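Tryptophan synthase alpha chain (PDB 6V82) probably catalyses the aldol cleavage of indoleglycerol phosphate to indole and glyceraldehyde 3-phosphate in the last step of tryptophan biosynthesis. Local coordinates at residues V120-L125 / S135-D140. Residues are numbered along the deposited sequence; the frame is centred on the assembly and turned at random.
Sequences VCVIDL and SPFFED
Leu-125 lays its methyl CD2 over one face of the Phe-138 ring, a CH-pi contact with CD2 4.3 Å from the ring centroid, shifted toward the rim. The two side chains reach tip to tip: chi1 of -177° sets CG of Leu-125 anti to its backbone N, and CD2 is the methyl that meets both phenylalanines. It packs 3.9 Å from Phe-137 CB, and leucine suits the place because its branched end can touch both at once. At the ring's tip, Phe-138 CZ also lies 3.4 Å from the carbonyl O of Leu-125.

Phe-137 extends toward the strand, its CG anti to the backbone N. Its CE2 meets Val-122 CG2 at 3.8 Å, while Val-120 CG1 approaches the ring edge near its plane. These alternate valines point to the helix and suit a strand by their beta-branching; Cys-121 between them turns to the other side. Ser-135 is the N-cap of helix 136-144, its OG accepting a nearly straight bond from Phe-138 N (3.2 Å, 168°), a first-turn amide with no earlier helix carbonyl to bond. Tyr-98 meets Phe-137 edge-to-face, and Tyr-167 packs on Phe-138.

No hydrogen bond crosses this buried interface: strand 119-122 and the type I turn after it, which ends at Leu-125, pack on helix 136-144 within the beta-alpha-beta unit completed by strand 147-153 of the eight-stranded TIM barrel.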
loop_
_atom_site.group_PDB
_atom_site.type_symbol
_atom_site.label_atom_id
_atom_site.label_comp_id
_atom_site.label_asym_id
_atom_site.label_seq_id
_atom_site.Cartn_x
_atom_site.Cartn_y
_atom_site.Cartn_z
ATOM N N VAL A 120 -50.557 -14.290 1.992
ATOM C CA VAL A 120 -49.106 -14.292 1.904
ATOM C C VAL A 120 -48.664 -12.925 1.417
ATOM O O VAL A 120 -49.157 -12.429 0.397
ATOM C CB VAL A 120 -48.582 -15.411 0.983
ATOM C CG1 VAL A 120 -47.092 -15.254 0.766
ATOM C CG2 VAL A 120 -48.885 -16.791 1.605
ATOM N N CYS A 121 -47.773 -12.302 2.169
ATOM C CA CYS A 121 -47.183 -11.017 1.814
ATOM C C CYS A 121 -45.694 -11.234 1.553
ATOM O O CYS A 121 -44.948 -11.631 2.460
ATOM C CB CYS A 121 -47.404 -9.997 2.930
ATOM S SG CYS A 121 -46.754 -8.352 2.562
ATOM N N VAL A 122 -45.267 -11.024 0.314
ATOM C CA VAL A 122 -43.872 -11.221 -0.053
ATOM C C VAL A 122 -43.270 -9.842 -0.301
ATOM O O VAL A 122 -43.585 -9.184 -1.307
ATOM C CB VAL A 122 -43.718 -12.144 -1.265
ATOM C CG1 VAL A 122 -42.253 -12.498 -1.449
ATOM C CG2 VAL A 122 -44.506 -13.401 -1.039
ATOM N N ILE A 123 -42.393 -9.417 0.622
ATOM C CA ILE A 123 -42.000 -8.007 0.705
ATOM C C ILE A 123 -41.050 -7.621 -0.425
ATOM O O ILE A 123 -41.007 -6.452 -0.826
ATOM C CB ILE A 123 -41.394 -7.696 2.089
ATOM C CG1 ILE A 123 -41.250 -6.184 2.289
ATOM C CG2 ILE A 123 -40.051 -8.372 2.262
ATOM C CD1 ILE A 123 -42.570 -5.452 2.429
ATOM N N ASP A 124 -40.298 -8.580 -0.975
ATOM C CA ASP A 124 -39.343 -8.299 -2.045
ATOM C C ASP A 124 -39.736 -8.943 -3.371
ATOM O O ASP A 124 -38.876 -9.118 -4.242
ATOM C CB ASP A 124 -37.925 -8.735 -1.644
ATOM C CG ASP A 124 -37.828 -10.230 -1.343
ATOM O OD1 ASP A 124 -38.865 -10.845 -0.973
ATOM O OD2 ASP A 124 -36.716 -10.790 -1.483
ATOM N N LEU A 125 -41.013 -9.294 -3.553
ATOM C CA LEU A 125 -41.518 -9.768 -4.843
ATOM C C LEU A 125 -42.575 -8.799 -5.347
ATOM O O LEU A 125 -43.765 -8.955 -5.040
ATOM C CB LEU A 125 -42.093 -11.178 -4.739
ATOM C CG LEU A 125 -42.566 -11.776 -6.070
ATOM C CD1 LEU A 125 -41.403 -11.999 -7.019
ATOM C CD2 LEU A 125 -43.324 -13.064 -5.832
ATOM N N SER A 135 -46.716 -13.563 -13.006
ATOM C CA SER A 135 -45.891 -13.883 -11.846
ATOM C C SER A 135 -46.119 -15.330 -11.468
ATOM O O SER A 135 -47.217 -15.670 -11.004
ATOM C CB SER A 135 -46.220 -12.982 -10.661
ATOM O OG SER A 135 -45.637 -13.515 -9.483
ATOM N N PRO A 136 -45.144 -16.213 -11.654
ATOM C CA PRO A 136 -45.381 -17.618 -11.301
ATOM C C PRO A 136 -45.852 -17.777 -9.876
ATOM O O PRO A 136 -46.800 -18.537 -9.629
ATOM C CB PRO A 136 -44.019 -18.295 -11.548
ATOM C CG PRO A 136 -43.065 -17.205 -11.933
ATOM C CD PRO A 136 -43.874 -16.025 -12.373
ATOM N N PHE A 137 -45.269 -17.028 -8.937
ATOM C CA PHE A 137 -45.601 -17.255 -7.536
ATOM C C PHE A 137 -46.982 -16.708 -7.182
ATOM O O PHE A 137 -47.724 -17.345 -6.423
ATOM C CB PHE A 137 -44.536 -16.659 -6.628
ATOM C CG PHE A 137 -44.716 -17.033 -5.191
ATOM C CD1 PHE A 137 -44.356 -18.306 -4.743
ATOM C CD2 PHE A 137 -45.279 -16.135 -4.294
ATOM C CE1 PHE A 137 -44.534 -18.666 -3.413
ATOM C CE2 PHE A 137 -45.471 -16.485 -2.963
ATOM C CZ PHE A 137 -45.095 -17.751 -2.518
ATOM N N PHE A 138 -47.350 -15.533 -7.700
ATOM C CA PHE A 138 -48.683 -15.016 -7.394
ATOM C C PHE A 138 -49.751 -15.900 -8.018
ATOM O O PHE A 138 -50.819 -16.112 -7.431
ATOM C CB PHE A 138 -48.842 -13.570 -7.874
ATOM C CG PHE A 138 -48.053 -12.574 -7.079
ATOM C CD1 PHE A 138 -47.891 -12.726 -5.716
ATOM C CD2 PHE A 138 -47.458 -11.487 -7.705
ATOM C CE1 PHE A 138 -47.157 -11.809 -4.992
ATOM C CE2 PHE A 138 -46.728 -10.570 -6.985
ATOM C CZ PHE A 138 -46.577 -10.733 -5.627
ATOM N N GLU A 139 -49.478 -16.421 -9.213
ATOM C CA GLU A 139 -50.372 -17.406 -9.803
ATOM C C GLU A 139 -50.506 -18.613 -8.884
ATOM O O GLU A 139 -51.618 -19.068 -8.596
ATOM C CB GLU A 139 -49.851 -17.812 -11.181
ATOM C CG GLU A 139 -50.922 -17.879 -12.250
ATOM C CD GLU A 139 -51.493 -16.515 -12.601
ATOM O OE1 GLU A 139 -50.707 -15.621 -12.997
ATOM O OE2 GLU A 139 -52.729 -16.345 -12.483
ATOM N N ASP A 140 -49.375 -19.107 -8.371
ATOM C CA ASP A 140 -49.381 -20.261 -7.475
ATOM C C ASP A 140 -50.215 -19.997 -6.224
ATOM O O ASP A 140 -50.924 -20.894 -5.748
ATOM C CB ASP A 140 -47.947 -20.641 -7.094
ATOM C CG ASP A 140 -47.203 -21.396 -8.210
ATOM O OD1 ASP A 140 -47.727 -21.501 -9.342
ATOM O OD2 ASP A 140 -46.079 -21.887 -7.948
#